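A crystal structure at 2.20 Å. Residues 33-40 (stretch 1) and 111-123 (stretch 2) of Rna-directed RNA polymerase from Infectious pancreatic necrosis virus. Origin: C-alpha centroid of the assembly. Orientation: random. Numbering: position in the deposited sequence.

Stretch 1 33-40: KRFRPAKD
Stretch 2 (111-123) KPDHDEVGTFGAP

Neither stretch forms a regular helix or strand. Residues 33-40 run extended, with phi between -56° and -113° and psi between 105° and 161°. Residues 111-123 fold more tightly: the peptide before Pro 112 is cis, His 114 (-58/-36) and Asp 115 (-101/-3) bend the chain, and Asp 113 N donates to Glu 116 O at 3.1 Å. A type II turn spans Thr 119 to Ala 122, closed by Ala 122 N to Thr 119 O at 3.2 Å; Gly 121 (80/14) takes the positive phi that favours glycine. The chains run antiparallel in register, CA to CA 5.0 Å for Pro 37 and His 114, 7.8 Å for Arg 34 and Ala 122.

Two arginines reach for backbone carbonyls. Arg 34 (m, m, m) folds so that NH1 and NH2 both donate to Gly 118 O, at 2.7 and 3.0 Å; Val 117 CG1 covers one guanidinium face and Pro 123 CD the opposite one. Arg 36 (t, t, m) gives a very short hydrogen bond, NH1 to His 114 O at 2.5 Å, while Val 117 CG2 (chi1 t) lies over a guanidinium face, 3.6 Å from Arg 36 CZ. Thus one valine serves two cations with its two methyls.

His 114 (t, chi2 75°) donates from ND1 to Pro 37 O at 3.0 Å, which lies near its ring plane. Lys 39 (m, t, t, m) sets CG 3.7 Å from the His 114 ring centroid, a CH-pi contact; Arg 36 CD covers the opposite face. A water accepts from His 114 N (2.9 Å) and donates to Ala 38 O (3.0 Å). Pro 37 points toward stretch 2, its CG 4.2 Å from Pro 112 CG. Behind the contact, Lys 111 NZ bridges Asp 113 OD2 (2.8 Å) and Glu 116 OE1 (2.9 Å).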

ATOM      1  N   LYS B  33      12.683 -30.575  11.690  1.00 57.57           N
ATOM      2  CA  LYS B  33      13.083 -29.924  12.940  1.00 58.40           C
ATOM      3  C   LYS B  33      12.751 -28.432  12.885  1.00 59.32           C
ATOM      4  O   LYS B  33      12.802 -27.831  11.802  1.00 57.41           O
ATOM      5  CB  LYS B  33      14.585 -30.135  13.211  1.00 63.48           C
ATOM      6  N   ARG B  34      12.380 -27.843  14.047  1.00 55.85           N
ATOM      7  CA  ARG B  34      12.134 -26.407  14.175  1.00 54.37           C
ATOM      8  C   ARG B  34      13.368 -25.660  13.745  1.00 56.86           C
ATOM      9  O   ARG B  34      14.490 -26.101  14.020  1.00 57.15           O
ATOM     10  CB  ARG B  34      11.803 -26.000  15.630  1.00 56.46           C
ATOM     11  CG  ARG B  34      10.351 -26.081  16.059  1.00 62.71           C
ATOM     12  CD  ARG B  34       9.388 -25.263  15.219  1.00 65.20           C
ATOM     13  NE  ARG B  34       9.542 -23.807  15.309  1.00 57.57           N
ATOM     14  CZ  ARG B  34       8.934 -23.035  16.207  1.00 63.49           C
ATOM     15  NH1 ARG B  34       8.184 -23.574  17.159  1.00 51.47           N
ATOM     16  NH2 ARG B  34       9.088 -21.719  16.170  1.00 52.69           N
ATOM     17  N   PHE B  35      13.170 -24.542  13.066  1.00 51.55           N
ATOM     18  CA  PHE B  35      14.272 -23.719  12.632  1.00 49.82           C
ATOM     19  C   PHE B  35      14.711 -22.863  13.796  1.00 56.38           C
ATOM     20  O   PHE B  35      13.872 -22.236  14.453  1.00 56.34           O
ATOM     21  CB  PHE B  35      13.854 -22.863  11.421  1.00 48.98           C
ATOM     22  CG  PHE B  35      14.837 -21.791  11.018  1.00 48.80           C
ATOM     23  CD1 PHE B  35      16.131 -22.124  10.605  1.00 51.59           C
ATOM     24  CD2 PHE B  35      14.466 -20.455  11.020  1.00 48.11           C
ATOM     25  CE1 PHE B  35      17.029 -21.130  10.207  1.00 52.40           C
ATOM     26  CE2 PHE B  35      15.361 -19.459  10.615  1.00 50.04           C
ATOM     27  CZ  PHE B  35      16.633 -19.798  10.211  1.00 49.36           C
ATOM     28  N   ARG B  36      16.023 -22.881  14.082  1.00 54.69           N
ATOM     29  CA  ARG B  36      16.627 -22.048  15.114  1.00 55.37           C
ATOM     30  C   ARG B  36      17.526 -21.050  14.406  1.00 56.90           C
ATOM     31  O   ARG B  36      18.589 -21.449  13.914  1.00 56.29           O
ATOM     32  CB  ARG B  36      17.394 -22.880  16.160  1.00 57.60           C
ATOM     33  CG  ARG B  36      17.962 -22.041  17.321  1.00 71.82           C
ATOM     34  CD  ARG B  36      18.435 -22.876  18.506  1.00 84.41           C
ATOM     35  NE  ARG B  36      17.361 -23.501  19.295  1.00 93.17           N
ATOM     36  CZ  ARG B  36      16.714 -22.936  20.316  1.00106.07           C
ATOM     37  NH1 ARG B  36      16.981 -21.689  20.675  1.00 94.10           N
ATOM     38  NH2 ARG B  36      15.774 -23.608  20.964  1.00 91.21           N
ATOM     39  N   PRO B  37      17.109 -19.768  14.292  1.00 51.38           N
ATOM     40  CA  PRO B  37      17.972 -18.785  13.618  1.00 50.70           C
ATOM     41  C   PRO B  37      19.360 -18.724  14.265  1.00 56.95           C
ATOM     42  O   PRO B  37      19.479 -18.918  15.468  1.00 57.16           O
ATOM     43  CB  PRO B  37      17.210 -17.465  13.786  1.00 51.20           C
ATOM     44  CG  PRO B  37      15.788 -17.874  14.001  1.00 54.36           C
ATOM     45  CD  PRO B  37      15.869 -19.138  14.799  1.00 51.59           C
ATOM     46  N   ALA B  38      20.404 -18.534  13.449  1.00 54.24           N
ATOM     47  CA  ALA B  38      21.782 -18.440  13.918  1.00 57.06           C
ATOM     48  C   ALA B  38      21.976 -17.155  14.723  1.00 62.85           C
ATOM     49  O   ALA B  38      21.174 -16.223  14.589  1.00 62.45           O
ATOM     50  CB  ALA B  38      22.739 -18.457  12.724  1.00 57.48           C
ATOM     51  N   LYS B  39      23.034 -17.096  15.537  1.00 61.74           N
ATOM     52  CA  LYS B  39      23.385 -15.887  16.277  1.00 63.34           C
ATOM     53  C   LYS B  39      23.627 -14.786  15.238  1.00 66.01           C
ATOM     54  O   LYS B  39      24.145 -15.079  14.147  1.00 65.10           O
ATOM     55  CB  LYS B  39      24.611 -16.110  17.180  1.00 68.86           C
ATOM     56  CG  LYS B  39      24.376 -17.105  18.321  1.00 89.90           C
ATOM     57  CD  LYS B  39      25.689 -17.531  18.983  1.00103.54           C
ATOM     58  CE  LYS B  39      25.554 -18.733  19.895  1.00118.77           C
ATOM     59  NZ  LYS B  39      25.041 -18.365  21.243  1.00129.52           N
ATOM     60  N   ASP B  40      23.143 -13.568  15.512  1.00 60.58           N
ATOM     61  CA  ASP B  40      23.250 -12.471  14.558  1.00 58.51           C
ATOM     62  C   ASP B  40      24.480 -11.622  14.870  1.00 64.56           C
ATOM     63  O   ASP B  40      24.445 -10.870  15.850  1.00 66.36           O
ATOM     64  CB  ASP B  40      21.969 -11.625  14.583  1.00 58.03           C
ATOM     65  CG  ASP B  40      21.816 -10.669  13.419  1.00 63.65           C
ATOM     66  OD1 ASP B  40      22.839 -10.331  12.779  1.00 64.28           O
ATOM     67  OD2 ASP B  40      20.681 -10.247  13.154  1.00 67.50           O
ATOM     68  N   LYS B 111      11.692 -12.281  15.834  1.00 51.91           N
ATOM     69  CA  LYS B 111      11.266 -13.587  16.334  1.00 51.94           C
ATOM     70  C   LYS B 111      10.841 -14.522  15.184  1.00 54.58           C
ATOM     71  O   LYS B 111      10.189 -14.066  14.251  1.00 52.27           O
ATOM     72  CB  LYS B 111      10.127 -13.472  17.380  1.00 53.56           C
ATOM     73  CG  LYS B 111      10.444 -12.679  18.649  1.00 51.30           C
ATOM     74  CD  LYS B 111      11.473 -13.345  19.584  1.00 56.45           C
ATOM     75  CE  LYS B 111      11.950 -12.352  20.619  1.00 57.73           C
ATOM     76  NZ  LYS B 111      13.080 -12.881  21.408  1.00 62.86           N
ATOM     77  N   PRO B 112      11.175 -15.832  15.252  1.00 50.94           N
ATOM     78  CA  PRO B 112      12.006 -16.477  16.284  1.00 51.74           C
ATOM     79  C   PRO B 112      13.453 -15.998  16.181  1.00 55.59           C
ATOM     80  O   PRO B 112      13.829 -15.374  15.182  1.00 53.99           O
ATOM     81  CB  PRO B 112      11.862 -17.969  15.960  1.00 53.35           C
ATOM     82  CG  PRO B 112      11.582 -18.017  14.489  1.00 56.10           C
ATOM     83  CD  PRO B 112      10.780 -16.782  14.191  1.00 50.68           C
ATOM     84  N   ASP B 113      14.242 -16.224  17.232  1.00 54.52           N
ATOM     85  CA  ASP B 113      15.665 -15.892  17.231  1.00 55.18           C
ATOM     86  C   ASP B 113      16.444 -17.070  17.830  1.00 61.12           C
ATOM     87  O   ASP B 113      15.846 -18.102  18.149  1.00 59.73           O
ATOM     88  CB  ASP B 113      15.978 -14.539  17.914  1.00 57.39           C
ATOM     89  CG  ASP B 113      15.597 -14.357  19.373  1.00 61.10           C
ATOM     90  OD1 ASP B 113      15.679 -15.342  20.141  1.00 61.39           O
ATOM     91  OD2 ASP B 113      15.313 -13.206  19.768  1.00 61.80           O
ATOM     92  N   HIS B 114      17.770 -16.937  17.949  1.00 61.15           N
ATOM     93  CA  HIS B 114      18.610 -18.005  18.471  1.00 63.52           C
ATOM     94  C   HIS B 114      18.212 -18.442  19.891  1.00 70.17           C
ATOM     95  O   HIS B 114      18.279 -19.633  20.187  1.00 71.22           O
ATOM     96  CB  HIS B 114      20.086 -17.593  18.447  1.00 65.85           C
ATOM     97  CG  HIS B 114      21.023 -18.732  18.700  1.00 71.03           C
ATOM     98  ND1 HIS B 114      21.274 -19.691  17.729  1.00 72.19           N
ATOM     99  CD2 HIS B 114      21.713 -19.050  19.820  1.00 74.86           C
ATOM    100  CE1 HIS B 114      22.125 -20.542  18.281  1.00 73.44           C
ATOM    101  NE2 HIS B 114      22.414 -20.201  19.539  1.00 75.43           N
ATOM    102  N   ASP B 115      17.771 -17.501  20.738  1.00 66.94           N
ATOM    103  CA  ASP B 115      17.435 -17.784  22.126  1.00 69.24           C
ATOM    104  C   ASP B 115      15.929 -17.937  22.405  1.00 72.34           C
ATOM    105  O   ASP B 115      15.556 -18.266  23.533  1.00 73.72           O
ATOM    106  CB  ASP B 115      18.024 -16.688  23.019  1.00 73.66           C
ATOM    107  CG  ASP B 115      19.542 -16.629  22.969  1.00 87.47           C
ATOM    108  OD1 ASP B 115      20.188 -17.673  23.219  1.00 89.82           O
ATOM    109  OD2 ASP B 115      20.080 -15.548  22.664  1.00 95.21           O
ATOM    110  N   GLU B 116      15.074 -17.751  21.397  1.00 66.94           N
ATOM    111  CA  GLU B 116      13.627 -17.883  21.582  1.00 65.18           C
ATOM    112  C   GLU B 116      12.963 -18.499  20.343  1.00 65.65           C
ATOM    113  O   GLU B 116      12.704 -17.806  19.355  1.00 62.68           O
ATOM    114  CB  GLU B 116      13.001 -16.520  21.936  1.00 65.84           C
ATOM    115  CG  GLU B 116      11.581 -16.603  22.475  1.00 72.33           C
ATOM    116  CD  GLU B 116      10.921 -15.257  22.728  1.00 92.82           C
ATOM    117  OE1 GLU B 116      11.568 -14.372  23.334  1.00 89.35           O
ATOM    118  OE2 GLU B 116       9.740 -15.098  22.346  1.00 84.99           O
ATOM    119  N   VAL B 117      12.732 -19.822  20.409  1.00 63.21           N
ATOM    120  CA  VAL B 117      12.055 -20.628  19.387  1.00 62.29           C
ATOM    121  C   VAL B 117      10.796 -21.191  20.071  1.00 67.55           C
ATOM    122  O   VAL B 117      10.860 -22.254  20.702  1.00 68.57           O
ATOM    123  CB  VAL B 117      12.964 -21.733  18.762  1.00 65.89           C
ATOM    124  CG1 VAL B 117      12.255 -22.472  17.623  1.00 63.95           C
ATOM    125  CG2 VAL B 117      14.291 -21.162  18.279  1.00 65.69           C
ATOM    126  N   GLY B 118       9.706 -20.421  20.014  1.00 63.53           N
ATOM    127  CA  GLY B 118       8.437 -20.766  20.649  1.00 63.49           C
ATOM    128  C   GLY B 118       7.242 -20.941  19.728  1.00 65.12           C
ATOM    129  O   GLY B 118       7.379 -21.402  18.587  1.00 63.73           O
ATOM    130  N   THR B 119       6.044 -20.589  20.242  1.00 60.97           N
ATOM    131  CA  THR B 119       4.752 -20.706  19.542  1.00 58.30           C
ATOM    132  C   THR B 119       4.648 -19.719  18.384  1.00 58.75           C
ATOM    133  O   THR B 119       3.947 -20.003  17.413  1.00 58.05           O
ATOM    134  CB  THR B 119       3.572 -20.524  20.508  1.00 64.68           C
ATOM    135  OG1 THR B 119       3.679 -19.255  21.152  1.00 68.04           O
ATOM    136  CG2 THR B 119       3.476 -21.637  21.533  1.00 61.50           C
ATOM    137  N   PHE B 120       5.310 -18.558  18.491  1.00 53.90           N
ATOM    138  CA  PHE B 120       5.327 -17.578  17.416  1.00 51.51           C
ATOM    139  C   PHE B 120       6.200 -18.113  16.277  1.00 53.90           C
ATOM    140  O   PHE B 120       7.380 -18.429  16.492  1.00 53.44           O
ATOM    141  CB  PHE B 120       5.818 -16.198  17.898  1.00 53.56           C
ATOM    142  CG  PHE B 120       5.853 -15.165  16.794  1.00 53.21           C
ATOM    143  CD1 PHE B 120       4.693 -14.500  16.402  1.00 54.27           C
ATOM    144  CD2 PHE B 120       7.035 -14.885  16.120  1.00 55.28           C
ATOM    145  CE1 PHE B 120       4.718 -13.563  15.363  1.00 53.95           C
ATOM    146  CE2 PHE B 120       7.065 -13.942  15.082  1.00 57.17           C
ATOM    147  CZ  PHE B 120       5.906 -13.289  14.707  1.00 53.96           C
ATOM    148  N   GLY B 121       5.587 -18.237  15.096  1.00 47.85           N
ATOM    149  CA  GLY B 121       6.220 -18.740  13.884  1.00 46.51           C
ATOM    150  C   GLY B 121       6.294 -20.249  13.848  1.00 51.57           C
ATOM    151  O   GLY B 121       7.034 -20.817  13.037  1.00 52.34           O
ATOM    152  N   ALA B 122       5.547 -20.918  14.743  1.00 47.50           N
ATOM    153  CA  ALA B 122       5.522 -22.372  14.804  1.00 46.74           C
ATOM    154  C   ALA B 122       4.788 -22.947  13.576  1.00 47.89           C
ATOM    155  O   ALA B 122       3.719 -22.464  13.238  1.00 45.64           O
ATOM    156  CB  ALA B 122       4.862 -22.841  16.091  1.00 48.16           C
ATOM    157  N   PRO B 123       5.382 -23.927  12.860  1.00 43.54           N
ATOM    158  CA  PRO B 123       4.685 -24.509  11.706  1.00 43.15           C
ATOM    159  C   PRO B 123       3.489 -25.340  12.159  1.00 50.97           C
ATOM    160  O   PRO B 123       3.502 -25.866  13.283  1.00 53.44           O
ATOM    161  CB  PRO B 123       5.761 -25.399  11.058  1.00 44.91           C
ATOM    162  CG  PRO B 123       6.657 -25.758  12.164  1.00 49.59           C
ATOM    163  CD  PRO B 123       6.674 -24.595  13.101  1.00 44.86           C
TER
HETATM  164  O   HOH W   1      19.334 -14.921  16.517  1.00 61.05           O